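Local coordinates for phospholipase C beta (Meleagris gallopavo, PDB 1JAD), which belongs to the phospholipase C beta family of signalling proteins and is represented here by its C-terminal region, a long antiparallel helical coiled coil assembled as two chains, at residues A[147-151]-A[171-175]; A[55-59]-A[82-87]; A[24-30]-A[112-117]; A[98-103]-A[219-223]. Residues are numbered along the deposited sequence.

How the contacts relate
The four contacts mark points along a rod of long helices, and helix 75-155 takes part in all. Contact 2 pairs it with helix 28-64, contact 3 with the start of that helix and the turn leading into it; contacts 1 and 4 pair it with helix 161-245. Contacts 1 and 2 lie on opposite sides of the chain's centre, about 95 Å apart between centres. Contact 3 is near the middle, its centre about 7 Å from the chain's, and contact 4 lies about 22 Å from contact 3 and about 24 Å from contact 2, centre to centre. M85 packs on R147 of the second subunit, so contact 2 of one subunit abuts contact 1 of the other.

Contact 1 of 4, residues A[147-151]-A[171-175]; sequences RLDRI and INNSH
R147 lays its side chain across the imidazole of H175, with R147 CD 3.4 Å from H175 CG and R147 NE over one face of the ring. Arginine suits this place because its CD and NE can lie against the ring while its terminal nitrogens reach polar partners. Its chi angles run t, t, p, which brings R147 NH1 to a very short hydrogen bond of 2.4 Å with N172 OD1, at the edge of the guanidinium; N172 adopts chi1 m. Both segments are regular helix, antiparallel at 166°, local axes 9.9 Å apart; R147 and H175 are in register, their CA atoms 6.3 Å apart. One turn further on, the contact becomes apolar. I171, in the m, t rotamer, points toward 147-151 and sets its CG2 3.8 Å from R150 CB and its CD1 3.7 Å from I151 CD1, a branched side chain fitting a hollow lined by R147, R150 and I151. This is the antiparallel coiled-coil pairing of helices 75-155 and 161-245, not far from the turn joining them. R147 NH2 forms a salt bridge with E144; in the second subunit, M85 packs on R147 and N172, and E92 on H175.

Contact 2 of 4, residues A[55-59]-A[82-87]; sequences LLQKY and RLEMEL
Y59, L83 and L55 bury the most surface where helix 28-64 runs beside helix 75-155. The two helical segments are antiparallel at 166°, their local axes 11.0 Å apart, a generous separation that accommodates large side chains. Register pairs Y59 with L83 (CA to CA 7.3 Å) and L55 with L87 (7.8 Å). Y59, with chi1 m and chi2 66°, turns one ring face to L83: L83 CD1 stands 3.6 Å from the ring centroid, 16° off its normal, in a CH-pi contact. L83 takes the t, p rotamer, and the same CD1 lies 4.2 Å from L56 CD2. L55, also t, p, puts its CD2 3.3 Å from L87 CD2, closing the apolar seam one turn away. From helix 75-155, L83 also touches Y241 and L87 touches M237 and V238 of helix 161-245, so three helices share this apolar cluster. At the tip of the tyrosine, Y59 OH donates a 2.5 Å hydrogen bond to E86 OE2, near the ring plane. E86, pointing toward 55-59 with chi1 m and chi2 t, uses its other oxygen in a salt bridge, K58 NZ to E86 OE1 at 3.4 Å, whose hydrogen bond is weak. The contact has an apolar and a polar part, and Y59 serves both: its ring face meets L83 and its hydroxyl the carboxylate of E86, whose charge K58 partly answers.

Contact 3 of 4, residues A[24-30]-A[112-117]; sequences LQQMKLF and KITELA
Two bumps on segment 112-117 of helix 75-155, I113 and L116, fill hollows in a bent surface made by 24-30. There a short helix ends at L24, a type I beta turn runs from L24 to M27, and helix 28-64 starts with M27 as N-cap. The nearest CA atoms pair L24 with I113 (6.6 Å) and F30 with K112 (6.7 Å). L116 (m, t) enters among four side chains: its CD1 lies 3.7 Å from M27 SE (selenomethionine) and 4.2 Å from F30 CB, its CD2 4.4 Å from L29 CD2, its CB 4.2 Å from L24 CD2. I113 (m, t) slides under F30, placing I113 CD1 3.7 Å from the ring centroid, 22° off the normal, a CH-pi contact. Small A117 offers a dent, its CB 3.8 Å from L24 CD1. K112 CE packs 4.0 Å from L29 CB while K112 NZ turns to a salt bridge with E115 OE2 (3.2 Å). No hydrogen bond crosses; this is hydrophobic packing at the start of a third helix joining a coiled-coil rod.

Contact 4 of 4, residues A[98-103]-A[219-223]; sequences IRRRKE and AVAEY
K102 NZ and E222 OE1 meet at 3.0 Å in a hydrogen-bonded salt bridge linking the two helices. A second ion pair stays within 98-103, R99 NH1 to E103 OE2 at 2.9 Å, spaced i to i+4 so that both side chains leave one face of the helix. R99 NH2 also forms salt bridges with D96 of its own chain and with E133 of the second subunit. Chi angles t, t, p carry R99 past Y223: R99 CD is 3.8 Å from Y223 CG and R99 NE lies over one face of the ring, but R99 CZ is 5.7 Å from the Y223 ring centroid, so any cation-pi attraction is at most weak. Packing rests on A219. Its CB, pointing toward 98-103, sits 3.3 Å from K102 CB and 3.8 Å from E103 CG, and a residue this small lets the backbones close in: R99 and A219 CA atoms are 5.2 Å apart, the local axes 8.9 Å. The helices run antiparallel at 169°. K102 and I98 also touch helix 28-64, at L41 and L44 respectively. Here A219 permits the close approach, and K102-E222 flanks it, in the antiparallel coiled-coil pairing of helices 75-155 and 161-245.

Contact 1 of 4, residues A[147-151]-A[171-175]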
# COMPACT_ATOMS: atom_id res chain seq x y z
N ARG A 147 -43.59 -3.56 9.93
CA ARG A 147 -44.17 -2.81 11.04
C ARG A 147 -45.54 -2.28 10.65
O ARG A 147 -46.53 -2.55 11.35
CB ARG A 147 -43.26 -1.64 11.42
CG ARG A 147 -43.59 -0.99 12.76
CD ARG A 147 -42.79 0.30 12.92
NE ARG A 147 -43.28 1.34 12.01
CZ ARG A 147 -44.35 2.09 12.27
NH1 ARG A 147 -45.03 1.92 13.40
NH2 ARG A 147 -44.74 3.02 11.40
N LEU A 148 -45.62 -1.54 9.54
CA LEU A 148 -46.90 -1.00 9.10
C LEU A 148 -47.95 -2.10 8.98
O LEU A 148 -49.08 -1.95 9.44
CB LEU A 148 -46.81 -0.29 7.74
CG LEU A 148 -46.32 1.14 7.50
CD1 LEU A 148 -46.93 2.05 8.55
CD2 LEU A 148 -44.84 1.22 7.56
N ASP A 149 -47.56 -3.20 8.33
CA ASP A 149 -48.47 -4.33 8.12
C ASP A 149 -48.92 -4.98 9.43
O ASP A 149 -50.10 -5.31 9.59
CB ASP A 149 -47.80 -5.36 7.20
CG ASP A 149 -48.76 -6.45 6.75
OD1 ASP A 149 -49.03 -7.40 7.52
OD2 ASP A 149 -49.27 -6.34 5.61
N ARG A 150 -48.00 -5.16 10.37
CA ARG A 150 -48.38 -5.76 11.65
C ARG A 150 -49.42 -4.87 12.32
O ARG A 150 -50.38 -5.38 12.91
CB ARG A 150 -47.16 -5.92 12.54
CG ARG A 150 -46.20 -7.01 12.09
CD ARG A 150 -44.86 -6.83 12.78
NE ARG A 150 -43.84 -7.76 12.32
CZ ARG A 150 -42.54 -7.61 12.57
NH1 ARG A 150 -42.12 -6.55 13.26
NH2 ARG A 150 -41.66 -8.49 12.12
N ILE A 151 -49.23 -3.56 12.24
CA ILE A 151 -50.19 -2.64 12.84
C ILE A 151 -51.53 -2.79 12.15
O ILE A 151 -52.56 -2.99 12.80
CB ILE A 151 -49.75 -1.17 12.70
CG1 ILE A 151 -48.50 -0.89 13.55
CG2 ILE A 151 -50.89 -0.25 13.09
CD1 ILE A 151 -48.69 -1.09 15.01
N ILE A 171 -45.30 -3.64 18.94
CA ILE A 171 -44.87 -3.75 17.55
C ILE A 171 -43.82 -2.66 17.26
O ILE A 171 -42.71 -2.95 16.82
CB ILE A 171 -46.08 -3.62 16.59
CG1 ILE A 171 -47.05 -4.77 16.85
CG2 ILE A 171 -45.61 -3.66 15.14
CD1 ILE A 171 -48.35 -4.67 16.06
N ASN A 172 -44.16 -1.40 17.53
CA ASN A 172 -43.21 -0.32 17.29
C ASN A 172 -41.89 -0.59 17.99
O ASN A 172 -40.83 -0.38 17.42
CB ASN A 172 -43.78 1.01 17.78
CG ASN A 172 -44.98 1.43 16.99
OD1 ASN A 172 -44.92 1.56 15.78
ND2 ASN A 172 -46.10 1.65 17.68
N ASN A 173 -41.98 -1.05 19.23
CA ASN A 173 -40.80 -1.37 20.03
C ASN A 173 -39.95 -2.39 19.31
O ASN A 173 -38.73 -2.23 19.19
CB ASN A 173 -41.23 -1.94 21.37
CG ASN A 173 -40.07 -2.43 22.19
OD1 ASN A 173 -40.25 -2.98 23.29
ND2 ASN A 173 -38.86 -2.24 21.67
N SER A 174 -40.60 -3.44 18.83
CA SER A 174 -39.94 -4.51 18.09
C SER A 174 -39.12 -3.93 16.95
O SER A 174 -37.92 -4.18 16.84
CB SER A 174 -41.00 -5.47 17.52
OG SER A 174 -40.44 -6.33 16.53
N HIS A 175 -39.79 -3.15 16.10
CA HIS A 175 -39.19 -2.53 14.93
C HIS A 175 -37.89 -1.79 15.21
O HIS A 175 -36.84 -2.12 14.66
CB HIS A 175 -40.18 -1.57 14.29
CG HIS A 175 -39.58 -0.73 13.20
ND1 HIS A 175 -39.11 -1.27 12.03
CD2 HIS A 175 -39.33 0.60 13.13
CE1 HIS A 175 -38.59 -0.31 11.28
NE2 HIS A 175 -38.72 0.84 11.93

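Contact 2 of 4, residues A[55-59]-A[82-87]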
# COMPACT_ATOMS: atom_id res chain seq x y z
N LEU A 55 37.68 0.19 -27.70
CA LEU A 55 38.88 0.01 -26.87
C LEU A 55 39.94 -0.78 -27.64
O LEU A 55 41.14 -0.57 -27.44
CB LEU A 55 38.52 -0.73 -25.57
CG LEU A 55 39.65 -1.01 -24.57
CD1 LEU A 55 40.30 0.30 -24.14
CD2 LEU A 55 39.09 -1.74 -23.36
N LEU A 56 39.50 -1.68 -28.52
CA LEU A 56 40.45 -2.46 -29.30
C LEU A 56 41.02 -1.56 -30.40
O LEU A 56 42.21 -1.62 -30.71
CB LEU A 56 39.77 -3.68 -29.92
CG LEU A 56 39.17 -4.68 -28.92
CD1 LEU A 56 38.62 -5.87 -29.67
CD2 LEU A 56 40.24 -5.13 -27.94
N GLN A 57 40.17 -0.72 -30.98
CA GLN A 57 40.61 0.20 -32.02
C GLN A 57 41.78 1.01 -31.49
O GLN A 57 42.79 1.19 -32.18
CB GLN A 57 39.46 1.13 -32.42
CG GLN A 57 39.86 2.30 -33.34
CD GLN A 57 40.53 1.86 -34.64
OE1 GLN A 57 41.65 1.32 -34.62
NE2 GLN A 57 39.86 2.09 -35.77
N LYS A 58 41.65 1.49 -30.26
CA LYS A 58 42.68 2.28 -29.61
C LYS A 58 44.00 1.52 -29.57
O LYS A 58 45.07 2.11 -29.77
CB LYS A 58 42.24 2.64 -28.19
CG LYS A 58 43.28 3.37 -27.36
CD LYS A 58 42.81 3.50 -25.92
CE LYS A 58 43.91 4.04 -25.02
NZ LYS A 58 43.51 4.05 -23.58
N TYR A 59 43.94 0.22 -29.30
CA TYR A 59 45.15 -0.59 -29.26
C TYR A 59 45.62 -1.05 -30.63
O TYR A 59 46.59 -1.80 -30.74
CB TYR A 59 44.98 -1.79 -28.34
CG TYR A 59 45.17 -1.43 -26.89
CD1 TYR A 59 44.27 -0.57 -26.24
CD2 TYR A 59 46.29 -1.87 -26.19
CE1 TYR A 59 44.49 -0.17 -24.93
CE2 TYR A 59 46.52 -1.47 -24.88
CZ TYR A 59 45.62 -0.62 -24.25
OH TYR A 59 45.87 -0.19 -22.97
N ARG A 82 48.39 -4.28 -20.52
CA ARG A 82 47.65 -3.05 -20.28
C ARG A 82 46.27 -3.13 -20.92
O ARG A 82 45.30 -2.59 -20.39
CB ARG A 82 48.43 -1.88 -20.87
CG ARG A 82 47.88 -0.51 -20.56
CD ARG A 82 48.83 0.53 -21.11
NE ARG A 82 50.19 0.27 -20.64
CZ ARG A 82 51.27 0.94 -21.04
NH1 ARG A 82 51.16 1.93 -21.92
NH2 ARG A 82 52.46 0.61 -20.56
N LEU A 83 46.20 -3.81 -22.07
CA LEU A 83 44.96 -4.00 -22.80
C LEU A 83 44.04 -4.89 -21.98
O LEU A 83 42.87 -4.60 -21.79
CB LEU A 83 45.25 -4.68 -24.14
CG LEU A 83 44.05 -5.08 -24.99
CD1 LEU A 83 43.23 -3.85 -25.35
CD2 LEU A 83 44.53 -5.78 -26.25
N GLU A 84 44.61 -5.99 -21.50
CA GLU A 84 43.89 -6.96 -20.69
C GLU A 84 43.22 -6.33 -19.48
O GLU A 84 42.08 -6.65 -19.16
CB GLU A 84 44.83 -8.08 -20.25
CG GLU A 84 45.29 -8.97 -21.40
CD GLU A 84 46.18 -10.12 -20.96
OE1 GLU A 84 45.78 -10.89 -20.06
OE2 GLU A 84 47.28 -10.26 -21.53
N MSE A 85 43.93 -5.41 -18.82
CA MSE A 85 43.39 -4.77 -17.64
C MSE A 85 42.30 -3.73 -17.95
O MSE A 85 41.40 -3.53 -17.14
CB MSE A 85 44.52 -4.13 -16.82
CG MSE A 85 44.12 -3.80 -15.37
SE MSE A 85 43.51 -5.27 -14.41
CE MSE A 85 44.93 -6.44 -14.62
N GLU A 86 42.38 -3.08 -19.10
CA GLU A 86 41.35 -2.11 -19.46
C GLU A 86 40.09 -2.84 -19.89
O GLU A 86 38.98 -2.30 -19.80
CB GLU A 86 41.83 -1.18 -20.58
CG GLU A 86 42.77 -0.09 -20.09
CD GLU A 86 43.14 0.88 -21.20
OE1 GLU A 86 42.22 1.41 -21.86
OE2 GLU A 86 44.36 1.11 -21.39
N LEU A 87 40.25 -4.07 -20.37
CA LEU A 87 39.11 -4.87 -20.75
C LEU A 87 38.50 -5.40 -19.46
O LEU A 87 37.29 -5.39 -19.29
CB LEU A 87 39.52 -6.03 -21.66
CG LEU A 87 39.88 -5.64 -23.10
CD1 LEU A 87 40.37 -6.88 -23.84
CD2 LEU A 87 38.67 -5.02 -23.80

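Contact 3 of 4, residues A[24-30]-A[112-117]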
# COMPACT_ATOMS: atom_id res chain seq x y z
N LEU A 24 -2.33 -9.53 -12.52
CA LEU A 24 -1.65 -8.25 -12.63
C LEU A 24 -0.45 -8.22 -13.58
O LEU A 24 -0.19 -7.20 -14.22
CB LEU A 24 -1.21 -7.78 -11.25
CG LEU A 24 -2.36 -7.58 -10.27
CD1 LEU A 24 -1.83 -7.21 -8.89
CD2 LEU A 24 -3.28 -6.49 -10.80
N GLN A 25 0.27 -9.34 -13.66
CA GLN A 25 1.45 -9.44 -14.53
C GLN A 25 1.06 -9.57 -16.00
O GLN A 25 1.92 -9.76 -16.86
CB GLN A 25 2.29 -10.67 -14.15
CG GLN A 25 2.90 -10.62 -12.78
CD GLN A 25 3.52 -11.94 -12.39
OE1 GLN A 25 4.10 -12.08 -11.31
NE2 GLN A 25 3.41 -12.93 -13.27
N GLN A 26 -0.23 -9.47 -16.28
CA GLN A 26 -0.71 -9.59 -17.65
C GLN A 26 -1.37 -8.32 -18.17
O GLN A 26 -1.63 -8.20 -19.36
CB GLN A 26 -1.67 -10.77 -17.76
CG GLN A 26 -1.11 -12.07 -17.22
CD GLN A 26 0.25 -12.40 -17.82
OE1 GLN A 26 0.41 -12.50 -19.03
NE2 GLN A 26 1.25 -12.58 -16.95
N MSE A 27 -1.66 -7.38 -17.28
CA MSE A 27 -2.30 -6.13 -17.69
C MSE A 27 -1.41 -5.40 -18.70
O MSE A 27 -0.18 -5.54 -18.68
CB MSE A 27 -2.57 -5.25 -16.46
CG MSE A 27 -3.47 -5.90 -15.42
SE MSE A 27 -3.95 -4.85 -14.01
CE MSE A 27 -4.91 -3.56 -14.84
N LYS A 28 -2.03 -4.62 -19.58
CA LYS A 28 -1.31 -3.86 -20.61
C LYS A 28 -0.11 -3.08 -20.08
O LYS A 28 1.04 -3.41 -20.37
CB LYS A 28 -2.25 -2.88 -21.33
CG LYS A 28 -3.28 -3.53 -22.25
CD LYS A 28 -4.23 -2.51 -22.90
CE LYS A 28 -3.53 -1.48 -23.80
NZ LYS A 28 -2.64 -0.53 -23.06
N LEU A 29 -0.39 -2.04 -19.30
CA LEU A 29 0.66 -1.20 -18.73
C LEU A 29 1.84 -1.98 -18.15
O LEU A 29 3.00 -1.61 -18.37
CB LEU A 29 0.08 -0.28 -17.65
CG LEU A 29 -0.89 0.81 -18.09
CD1 LEU A 29 -2.13 0.18 -18.71
CD2 LEU A 29 -1.28 1.66 -16.89
N PHE A 30 1.57 -3.06 -17.42
CA PHE A 30 2.67 -3.83 -16.85
C PHE A 30 3.51 -4.47 -17.95
O PHE A 30 4.74 -4.38 -17.92
CB PHE A 30 2.17 -4.94 -15.92
CG PHE A 30 3.27 -5.65 -15.19
CD1 PHE A 30 3.99 -5.00 -14.19
CD2 PHE A 30 3.64 -6.94 -15.54
CE1 PHE A 30 5.05 -5.63 -13.55
CE2 PHE A 30 4.71 -7.59 -14.91
CZ PHE A 30 5.42 -6.93 -13.91
N LYS A 112 4.99 -0.25 -10.29
CA LYS A 112 3.90 -0.36 -11.24
C LYS A 112 2.80 -1.28 -10.72
O LYS A 112 1.68 -0.85 -10.50
CB LYS A 112 4.41 -0.88 -12.59
CG LYS A 112 3.48 -0.54 -13.75
CD LYS A 112 3.30 0.98 -13.80
CE LYS A 112 2.46 1.46 -14.98
NZ LYS A 112 2.34 2.95 -14.95
N ILE A 113 3.13 -2.56 -10.52
CA ILE A 113 2.13 -3.49 -10.02
C ILE A 113 1.49 -3.03 -8.73
O ILE A 113 0.29 -3.21 -8.53
CB ILE A 113 2.69 -4.92 -9.86
CG1 ILE A 113 2.72 -5.61 -11.22
CG2 ILE A 113 1.83 -5.72 -8.90
CD1 ILE A 113 3.01 -7.08 -11.16
N THR A 114 2.27 -2.42 -7.84
CA THR A 114 1.69 -1.94 -6.60
C THR A 114 0.64 -0.90 -6.94
O THR A 114 -0.36 -0.74 -6.22
CB THR A 114 2.75 -1.35 -5.68
OG1 THR A 114 3.55 -2.41 -5.15
CG2 THR A 114 2.10 -0.58 -4.54
N GLU A 115 0.86 -0.20 -8.04
CA GLU A 115 -0.08 0.81 -8.52
C GLU A 115 -1.39 0.13 -8.89
O GLU A 115 -2.42 0.34 -8.24
CB GLU A 115 0.49 1.53 -9.75
CG GLU A 115 -0.55 2.27 -10.59
CD GLU A 115 0.03 2.92 -11.85
OE1 GLU A 115 -0.77 3.33 -12.72
OE2 GLU A 115 1.27 3.02 -11.96
N LEU A 116 -1.34 -0.69 -9.93
CA LEU A 116 -2.52 -1.42 -10.42
C LEU A 116 -3.29 -2.07 -9.26
O LEU A 116 -4.50 -1.85 -9.11
CB LEU A 116 -2.08 -2.48 -11.43
CG LEU A 116 -1.20 -1.99 -12.59
CD1 LEU A 116 -0.71 -3.18 -13.41
CD2 LEU A 116 -1.96 -1.00 -13.45
N ALA A 117 -2.59 -2.86 -8.46
CA ALA A 117 -3.19 -3.53 -7.31
C ALA A 117 -3.92 -2.51 -6.45
O ALA A 117 -5.12 -2.64 -6.18
CB ALA A 117 -2.12 -4.24 -6.50

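Contact 4 of 4, residues A[98-103]-A[219-223]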
# COMPACT_ATOMS: atom_id res chain seq x y z
N ILE A 98 24.79 -3.68 -15.49
CA ILE A 98 23.65 -4.51 -15.84
C ILE A 98 22.95 -4.87 -14.52
O ILE A 98 21.72 -4.85 -14.43
CB ILE A 98 24.09 -5.82 -16.55
CG1 ILE A 98 24.83 -5.48 -17.85
CG2 ILE A 98 22.87 -6.69 -16.85
CD1 ILE A 98 23.99 -4.71 -18.87
N ARG A 99 23.76 -5.17 -13.51
CA ARG A 99 23.22 -5.52 -12.20
C ARG A 99 22.35 -4.38 -11.68
O ARG A 99 21.18 -4.57 -11.35
CB ARG A 99 24.37 -5.80 -11.21
CG ARG A 99 23.92 -6.17 -9.82
CD ARG A 99 25.09 -6.32 -8.87
NE ARG A 99 25.84 -5.06 -8.70
CZ ARG A 99 25.36 -3.96 -8.13
NH1 ARG A 99 24.12 -3.94 -7.66
NH2 ARG A 99 26.12 -2.88 -8.02
N ARG A 100 22.93 -3.18 -11.63
CA ARG A 100 22.20 -2.01 -11.15
C ARG A 100 20.95 -1.70 -11.95
O ARG A 100 19.95 -1.27 -11.39
CB ARG A 100 23.12 -0.78 -11.12
CG ARG A 100 24.30 -0.91 -10.16
CD ARG A 100 25.10 0.38 -10.15
NE ARG A 100 25.47 0.75 -11.51
CZ ARG A 100 25.44 2.00 -11.97
NH1 ARG A 100 25.06 2.98 -11.16
NH2 ARG A 100 25.75 2.26 -13.24
N ARG A 101 21.00 -1.90 -13.26
CA ARG A 101 19.82 -1.63 -14.07
C ARG A 101 18.77 -2.70 -13.80
O ARG A 101 17.59 -2.38 -13.63
CB ARG A 101 20.17 -1.60 -15.56
CG ARG A 101 18.97 -1.30 -16.49
CD ARG A 101 18.24 -0.03 -16.05
NE ARG A 101 19.10 1.16 -16.11
CZ ARG A 101 19.24 1.92 -17.20
NH1 ARG A 101 18.57 1.62 -18.31
NH2 ARG A 101 20.06 2.96 -17.17
N LYS A 102 19.19 -3.97 -13.78
CA LYS A 102 18.26 -5.07 -13.50
C LYS A 102 17.48 -4.73 -12.23
O LYS A 102 16.25 -4.60 -12.26
CB LYS A 102 19.00 -6.40 -13.28
CG LYS A 102 19.65 -7.04 -14.50
CD LYS A 102 18.63 -7.42 -15.55
CE LYS A 102 19.25 -8.24 -16.66
NZ LYS A 102 19.73 -9.58 -16.19
N GLU A 103 18.20 -4.58 -11.13
CA GLU A 103 17.57 -4.26 -9.86
C GLU A 103 16.68 -3.02 -9.97
O GLU A 103 15.64 -2.93 -9.32
CB GLU A 103 18.64 -4.08 -8.79
CG GLU A 103 19.42 -5.36 -8.55
CD GLU A 103 20.33 -5.29 -7.36
OE1 GLU A 103 19.80 -5.12 -6.24
OE2 GLU A 103 21.56 -5.40 -7.55
N ALA A 219 19.64 -10.78 -10.41
CA ALA A 219 20.50 -9.74 -10.98
C ALA A 219 21.88 -9.77 -10.36
O ALA A 219 22.86 -9.41 -11.01
CB ALA A 219 19.87 -8.38 -10.75
N VAL A 220 21.97 -10.22 -9.11
CA VAL A 220 23.25 -10.28 -8.43
C VAL A 220 23.98 -11.58 -8.75
O VAL A 220 25.20 -11.61 -8.82
CB VAL A 220 23.11 -10.21 -6.89
CG1 VAL A 220 24.49 -10.26 -6.25
CG2 VAL A 220 22.37 -8.94 -6.49
N ALA A 221 23.21 -12.65 -8.93
CA ALA A 221 23.77 -13.97 -9.23
C ALA A 221 24.51 -13.92 -10.56
O ALA A 221 25.60 -14.46 -10.71
CB ALA A 221 22.66 -15.00 -9.29
N GLU A 222 23.90 -13.26 -11.53
CA GLU A 222 24.50 -13.12 -12.84
C GLU A 222 25.80 -12.34 -12.70
O GLU A 222 26.86 -12.80 -13.13
CB GLU A 222 23.52 -12.39 -13.75
CG GLU A 222 24.07 -12.00 -15.09
CD GLU A 222 23.05 -11.24 -15.90
OE1 GLU A 222 22.53 -10.23 -15.38
OE2 GLU A 222 22.78 -11.64 -17.05
N TYR A 223 25.73 -11.17 -12.08
CA TYR A 223 26.91 -10.35 -11.88
C TYR A 223 28.07 -11.18 -11.35
O TYR A 223 29.15 -11.22 -11.94
CB TYR A 223 26.61 -9.21 -10.91
CG TYR A 223 27.85 -8.44 -10.50
CD1 TYR A 223 28.52 -7.62 -11.41
CD2 TYR A 223 28.37 -8.58 -9.22
CE1 TYR A 223 29.70 -6.97 -11.05
CE2 TYR A 223 29.54 -7.93 -8.84
CZ TYR A 223 30.20 -7.13 -9.76
OH TYR A 223 31.37 -6.51 -9.37